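Local structure of PbICP-C (Plasmodium berghei, 3PNR) at residues B[77-82]-B[160-165]; B[39-44]-B[178-183]. The protein probably inhibits papain-family cysteine peptidases, as expected of the C-terminal domain of a falstatin-type inhibitor from the malaria parasite Plasmodium berghei. All coordinates share one frame; numbering follows the deposited sequence.

Contact 1 (B[77-82]-B[160-165]); sequences DEPIIN and KYYIVY. With CD (cadmium ion), chain F.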
loop_
_atom_site.group_PDB
_atom_site.type_symbol
_atom_site.label_atom_id
_atom_site.label_comp_id
_atom_site.label_asym_id
_atom_site.label_seq_id
_atom_site.Cartn_x
_atom_site.Cartn_y
_atom_site.Cartn_z
ATOM N N ASP B 77 -3.627 0.206 -35.560
ATOM C CA ASP B 77 -4.705 1.179 -35.396
ATOM C C ASP B 77 -4.460 2.080 -34.189
ATOM O O ASP B 77 -4.008 1.615 -33.141
ATOM C CB ASP B 77 -6.044 0.459 -35.202
ATOM C CG ASP B 77 -6.048 -0.446 -33.977
ATOM O OD1 ASP B 77 -5.185 -1.349 -33.916
ATOM O OD2 ASP B 77 -6.904 -0.255 -33.079
ATOM N N GLU B 78 -4.761 3.365 -34.338
ATOM C CA GLU B 78 -4.786 4.264 -33.195
ATOM C C GLU B 78 -5.786 3.694 -32.194
ATOM O O GLU B 78 -6.967 3.539 -32.517
ATOM C CB GLU B 78 -5.208 5.667 -33.620
ATOM C CG GLU B 78 -5.245 6.676 -32.489
ATOM C CD GLU B 78 -5.749 8.034 -32.942
ATOM O OE1 GLU B 78 -6.764 8.081 -33.674
ATOM O OE2 GLU B 78 -5.128 9.055 -32.567
ATOM N N PRO B 79 -5.311 3.374 -30.976
ATOM C CA PRO B 79 -6.108 2.640 -29.985
ATOM C C PRO B 79 -7.120 3.525 -29.254
ATOM O O PRO B 79 -6.817 4.661 -28.876
ATOM C CB PRO B 79 -5.050 2.124 -28.994
ATOM C CG PRO B 79 -3.702 2.569 -29.544
ATOM C CD PRO B 79 -3.985 3.722 -30.445
ATOM N N ILE B 80 -8.323 2.999 -29.061
ATOM C CA ILE B 80 -9.328 3.685 -28.262
ATOM C C ILE B 80 -9.236 3.149 -26.835
ATOM O O ILE B 80 -9.401 1.951 -26.603
ATOM C CB ILE B 80 -10.752 3.492 -28.843
ATOM C CG1 ILE B 80 -11.725 4.506 -28.239
ATOM C CG2 ILE B 80 -11.243 2.062 -28.637
ATOM C CD1 ILE B 80 -11.464 5.933 -28.672
ATOM N N ILE B 81 -8.952 4.033 -25.883
ATOM C CA ILE B 81 -8.662 3.609 -24.513
ATOM C C ILE B 81 -9.899 3.507 -23.629
ATOM O O ILE B 81 -10.539 4.515 -23.334
ATOM C CB ILE B 81 -7.662 4.560 -23.827
ATOM C CG1 ILE B 81 -6.375 4.657 -24.645
ATOM C CG2 ILE B 81 -7.353 4.080 -22.423
ATOM C CD1 ILE B 81 -5.763 3.318 -24.962
ATOM N N ASN B 82 -10.223 2.288 -23.202
ATOM C CA ASN B 82 -11.287 2.091 -22.221
ATOM C C ASN B 82 -10.850 1.271 -21.003
ATOM O O ASN B 82 -10.745 0.045 -21.081
ATOM C CB ASN B 82 -12.525 1.467 -22.862
ATOM C CG ASN B 82 -13.751 1.581 -21.974
ATOM O OD1 ASN B 82 -13.840 2.482 -21.134
ATOM N ND2 ASN B 82 -14.701 0.666 -22.148
ATOM N N LYS B 160 4.783 1.817 -38.271
ATOM C CA LYS B 160 4.246 2.662 -37.208
ATOM C C LYS B 160 3.544 1.789 -36.175
ATOM O O LYS B 160 2.720 0.940 -36.522
ATOM C CB LYS B 160 3.270 3.696 -37.768
ATOM C CG LYS B 160 3.894 4.685 -38.730
ATOM C CD LYS B 160 5.068 5.407 -38.093
ATOM C CE LYS B 160 5.619 6.477 -39.025
ATOM N NZ LYS B 160 5.891 5.944 -40.394
ATOM N N TYR B 161 3.873 1.996 -34.906
ATOM C CA TYR B 161 3.354 1.141 -33.845
ATOM C C TYR B 161 2.811 1.941 -32.662
ATOM O O TYR B 161 3.469 2.858 -32.162
ATOM C CB TYR B 161 4.440 0.173 -33.371
ATOM C CG TYR B 161 5.096 -0.612 -34.489
ATOM C CD1 TYR B 161 4.532 -1.788 -34.963
ATOM C CD2 TYR B 161 6.282 -0.176 -35.066
ATOM C CE1 TYR B 161 5.128 -2.507 -35.979
ATOM C CE2 TYR B 161 6.887 -0.891 -36.087
ATOM C CZ TYR B 161 6.303 -2.054 -36.537
ATOM O OH TYR B 161 6.896 -2.768 -37.551
ATOM N N TYR B 162 1.599 1.590 -32.231
ATOM C CA TYR B 162 1.003 2.150 -31.021
ATOM C C TYR B 162 1.224 1.197 -29.852
ATOM O O TYR B 162 0.591 0.139 -29.776
ATOM C CB TYR B 162 -0.500 2.389 -31.207
ATOM C CG TYR B 162 -0.830 3.576 -32.074
ATOM C CD1 TYR B 162 -0.703 4.869 -31.586
ATOM C CD2 TYR B 162 -1.268 3.405 -33.379
ATOM C CE1 TYR B 162 -1.005 5.958 -32.372
ATOM C CE2 TYR B 162 -1.570 4.485 -34.173
ATOM C CZ TYR B 162 -1.437 5.762 -33.665
ATOM O OH TYR B 162 -1.738 6.848 -34.458
ATOM N N ILE B 163 2.132 1.575 -28.957
ATOM C CA ILE B 163 2.414 0.795 -27.755
ATOM C C ILE B 163 1.688 1.397 -26.557
ATOM O O ILE B 163 1.855 2.581 -26.253
ATOM C CB ILE B 163 3.920 0.764 -27.461
ATOM C CG1 ILE B 163 4.692 0.420 -28.737
ATOM C CG2 ILE B 163 4.220 -0.220 -26.343
ATOM C CD1 ILE B 163 6.150 0.119 -28.508
ATOM N N VAL B 164 0.879 0.590 -25.879
ATOM C CA VAL B 164 0.043 1.113 -24.797
ATOM C C VAL B 164 0.435 0.631 -23.395
ATOM O O VAL B 164 0.503 -0.567 -23.120
ATOM C CB VAL B 164 -1.444 0.834 -25.050
ATOM C CG1 VAL B 164 -2.287 1.452 -23.953
ATOM C CG2 VAL B 164 -1.849 1.380 -26.406
ATOM N N TYR B 165 0.709 1.586 -22.520
ATOM C CA TYR B 165 0.990 1.289 -21.123
ATOM C C TYR B 165 -0.061 1.960 -20.265
ATOM O O TYR B 165 -0.594 3.013 -20.626
ATOM C CB TYR B 165 2.346 1.850 -20.722
ATOM C CG TYR B 165 3.524 1.255 -21.446
ATOM C CD1 TYR B 165 4.049 0.030 -21.060
ATOM C CD2 TYR B 165 4.131 1.932 -22.497
ATOM C CE1 TYR B 165 5.136 -0.514 -21.708
ATOM C CE2 TYR B 165 5.224 1.397 -23.154
ATOM C CZ TYR B 165 5.722 0.172 -22.754
ATOM O OH TYR B 165 6.808 -0.372 -23.396
HETATM CD CD CD F . -5.973 -2.615 -32.263
HETATM O O HOH W 1 -5.176 -4.956 -31.781
#

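Contact 2 (B[39-44]-B[178-183]); sequences QTNQET and NTKIIY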
loop_
_atom_site.group_PDB
_atom_site.type_symbol
_atom_site.label_atom_id
_atom_site.label_comp_id
_atom_site.label_asym_id
_atom_site.label_seq_id
_atom_site.Cartn_x
_atom_site.Cartn_y
_atom_site.Cartn_z
ATOM N N GLN B 39 -6.873 12.070 -11.714
ATOM C CA GLN B 39 -7.945 11.862 -12.670
ATOM C C GLN B 39 -7.459 10.958 -13.794
ATOM O O GLN B 39 -6.297 11.013 -14.204
ATOM C CB GLN B 39 -8.429 13.193 -13.238
ATOM C CG GLN B 39 -8.824 14.207 -12.182
ATOM C CD GLN B 39 -8.849 15.621 -12.725
ATOM O OE1 GLN B 39 -9.090 15.835 -13.915
ATOM N NE2 GLN B 39 -8.596 16.598 -11.857
ATOM N N THR B 40 -8.359 10.112 -14.271
ATOM C CA THR B 40 -8.093 9.249 -15.406
ATOM C C THR B 40 -7.682 10.074 -16.616
ATOM O O THR B 40 -8.360 11.037 -16.977
ATOM C CB THR B 40 -9.349 8.449 -15.763
ATOM O OG1 THR B 40 -9.713 7.619 -14.651
ATOM C CG2 THR B 40 -9.106 7.589 -16.993
ATOM N N ASN B 41 -6.571 9.699 -17.241
ATOM C CA ASN B 41 -6.065 10.457 -18.381
ATOM C C ASN B 41 -5.236 9.658 -19.381
ATOM O O ASN B 41 -4.872 8.505 -19.146
ATOM C CB ASN B 41 -5.261 11.664 -17.907
ATOM C CG ASN B 41 -4.004 11.272 -17.178
ATOM O OD1 ASN B 41 -2.929 11.216 -17.768
ATOM N ND2 ASN B 41 -4.128 10.990 -15.887
ATOM N N GLN B 42 -4.928 10.315 -20.492
ATOM C CA GLN B 42 -4.222 9.713 -21.609
ATOM C C GLN B 42 -3.051 10.623 -21.967
ATOM O O GLN B 42 -3.085 11.824 -21.694
ATOM C CB GLN B 42 -5.182 9.609 -22.789
ATOM C CG GLN B 42 -4.785 8.641 -23.871
ATOM C CD GLN B 42 -5.939 8.346 -24.822
ATOM O OE1 GLN B 42 -7.110 8.375 -24.429
ATOM N NE2 GLN B 42 -5.610 8.058 -26.080
ATOM N N GLU B 43 -2.009 10.056 -22.565
ATOM C CA GLU B 43 -0.861 10.847 -22.995
ATOM C C GLU B 43 -0.130 10.122 -24.112
ATOM O O GLU B 43 0.583 9.151 -23.867
ATOM C CB GLU B 43 0.093 11.120 -21.822
ATOM C CG GLU B 43 1.315 11.980 -22.169
ATOM C CD GLU B 43 2.272 12.164 -20.992
ATOM O OE1 GLU B 43 2.001 11.602 -19.911
ATOM O OE2 GLU B 43 3.299 12.866 -21.139
ATOM N N THR B 44 -0.318 10.579 -25.345
ATOM C CA THR B 44 0.445 10.020 -26.453
ATOM C C THR B 44 1.782 10.735 -26.569
ATOM O O THR B 44 1.906 11.916 -26.241
ATOM C CB THR B 44 -0.298 10.092 -27.795
ATOM O OG1 THR B 44 -1.579 9.468 -27.670
ATOM C CG2 THR B 44 0.501 9.361 -28.867
ATOM N N ASN B 178 -3.850 6.213 -15.452
ATOM C CA ASN B 178 -2.982 7.040 -16.286
ATOM C C ASN B 178 -2.416 6.206 -17.436
ATOM O O ASN B 178 -1.584 5.316 -17.224
ATOM C CB ASN B 178 -1.818 7.622 -15.474
ATOM C CG ASN B 178 -2.253 8.704 -14.500
ATOM O OD1 ASN B 178 -1.851 9.861 -14.625
ATOM N ND2 ASN B 178 -3.065 8.332 -13.515
ATOM N N THR B 179 -2.851 6.507 -18.656
ATOM C CA THR B 179 -2.482 5.699 -19.807
ATOM C C THR B 179 -1.444 6.396 -20.672
ATOM O O THR B 179 -1.572 7.586 -20.968
ATOM C CB THR B 179 -3.719 5.365 -20.628
ATOM O OG1 THR B 179 -4.729 4.836 -19.752
ATOM C CG2 THR B 179 -3.391 4.354 -21.714
ATOM N N LYS B 180 -0.403 5.657 -21.047
ATOM C CA LYS B 180 0.641 6.178 -21.926
ATOM C C LYS B 180 0.694 5.421 -23.250
ATOM O O LYS B 180 1.053 4.244 -23.286
ATOM C CB LYS B 180 2.016 6.112 -21.263
ATOM C CG LYS B 180 2.105 6.753 -19.883
ATOM C CD LYS B 180 1.609 8.191 -19.849
ATOM C CE LYS B 180 2.072 8.887 -18.570
ATOM N NZ LYS B 180 1.047 9.832 -18.040
ATOM N N ILE B 181 0.326 6.107 -24.331
ATOM C CA ILE B 181 0.521 5.588 -25.680
ATOM C C ILE B 181 1.831 6.099 -26.268
ATOM O O ILE B 181 2.044 7.303 -26.381
ATOM C CB ILE B 181 -0.594 6.038 -26.614
ATOM C CG1 ILE B 181 -1.959 5.722 -26.000
ATOM C CG2 ILE B 181 -0.409 5.403 -27.998
ATOM C CD1 ILE B 181 -3.024 6.733 -26.344
ATOM N N ILE B 182 2.712 5.178 -26.634
ATOM C CA ILE B 182 3.922 5.537 -27.356
ATOM C C ILE B 182 3.674 5.299 -28.834
ATOM O O ILE B 182 3.341 4.181 -29.241
ATOM C CB ILE B 182 5.123 4.683 -26.932
ATOM C CG1 ILE B 182 5.177 4.565 -25.411
ATOM C CG2 ILE B 182 6.409 5.269 -27.488
ATOM C CD1 ILE B 182 4.916 5.868 -24.711
ATOM N N TYR B 183 3.816 6.354 -29.630
ATOM C CA TYR B 183 3.706 6.230 -31.077
ATOM C C TYR B 183 5.097 6.126 -31.695
ATOM O O TYR B 183 5.759 7.133 -31.940
ATOM C CB TYR B 183 2.933 7.400 -31.674
ATOM C CG TYR B 183 2.690 7.233 -33.149
ATOM C CD1 TYR B 183 1.928 6.175 -33.628
ATOM C CD2 TYR B 183 3.231 8.123 -34.067
ATOM C CE1 TYR B 183 1.705 6.008 -34.980
ATOM C CE2 TYR B 183 3.014 7.968 -35.422
ATOM C CZ TYR B 183 2.251 6.910 -35.875
ATOM O OH TYR B 183 2.033 6.754 -37.228
#

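Contact 1 (B[77-82]-B[160-165])
Glu78 and Tyr162 are the residues where the backbones come nearest, their CA atoms 6.5 Å apart, and no hydrogen bond crosses between the irregular segment 77-82 and the strand segment 160-165. The loop, which follows strand 68-75, instead lies over the outward side chains of strand 159-168 in one sheet of the immunoglobulin-like beta-sandwich expected of this inhibitor family. Tyr162 gives up more surface here than any other residue. Its CG is turned away from its own carbonyl carbon (chi1 -74°), and one face of the ring receives the loop through two CH-pi contacts. Glu78 CA sits 3.7 Å from the centroid of the Tyr162 ring, and Pro79 CD lies 3.9 Å from that centroid, each over the face but displaced toward the rim. The aliphatic start of Glu78 follows the phenol end, with CB 3.8 Å from Tyr162 OH. Pro79 continues past the base of the ring, where its CG meets Tyr162 CB, and it runs past Val164 head to tail, Pro79 CG being 3.8 Å from Val164 CG2. Farther along the loop, Ile81 CD1 meets the other valine branch, Val164 CG1, end-on at 4.1 Å. Tyr162 also meets the ring of Tyr183 on strand 178-186, the planes at about 40°, and Ile81 touches Phe86. At the beginning of the loop the chemistry changes: Asp77 turns its CB from the strand and, together with His75, binds a cadmium ion. The rotation about its first side-chain bond (chi1 60°) takes the carboxylate to the metal. The grip is unequal, Asp77 OD1 at 2.2 Å and OD2 at 2.7 Å from the cadmium, while a water oxygen stands 2.5 Å from it.

Contact 2 (B[39-44]-B[178-183])
Ile181, Asn41 and Glu43 bury the most surface where strand 41-44 runs beside strand 178-183, parallel to it at 17°. Thr179 bonds through both backbone atoms, its N donating to Asn41 O (2.9 Å) and its O taking a weak bond from Glu43 N; Ile181 N donates to Glu43 O (3.1 Å). Ile181 shares a face with Thr44 and Gln42; its CD1 lies 3.6 Å from Gln42 CG and its CG2 4.2 Å from Thr44 CG2. On the other face Asn41 uses its amide twice, ND2 reaching Gln39 O within its own segment and Asn178 OD1 at 2.8 Å. The latter bond is straight (166° at the hydrogen) and lies in the amide plane of Asn41, yet ND2 stands above the carbonyl plane of Asn178, whose OD1 also accepts from Ser37 N. Glu43 extends fully, CG opposite the backbone N (chi1 -178°), to a salt bridge in which Lys180 NZ is 2.7 Å from Glu43 OE1; the lysine bends to meet it. A parallel edge strand beside the C-terminal strand, in a sheet otherwise antiparallel, fits the immunoglobulin-like sandwich of chagasin-type inhibitors.

In the fold
Contacts 1 and 2 meet on one sheet, in which strands 159-168 and 178-186 are antiparallel neighbours linked by backbone hydrogen bonds such as Ile182 N to Ile163 O. Contact 2 adds the outermost strand 41-49 within that sheet, whereas contact 1 lays a loop over its surface. Both are partly buried: residues 178-181 supply the buried side of contact 2, while 41-44 are exposed or partly exposed, and contact 1 runs from buried Pro79 and Val164 to exposed Asp77 and Glu78. Their chemistry differs accordingly, contact 2 relying on backbone bonds, an amide pair and a salt bridge, contact 1 on apolar and CH-pi packing beside a metal site. The two also touch through Tyr162 and Tyr183.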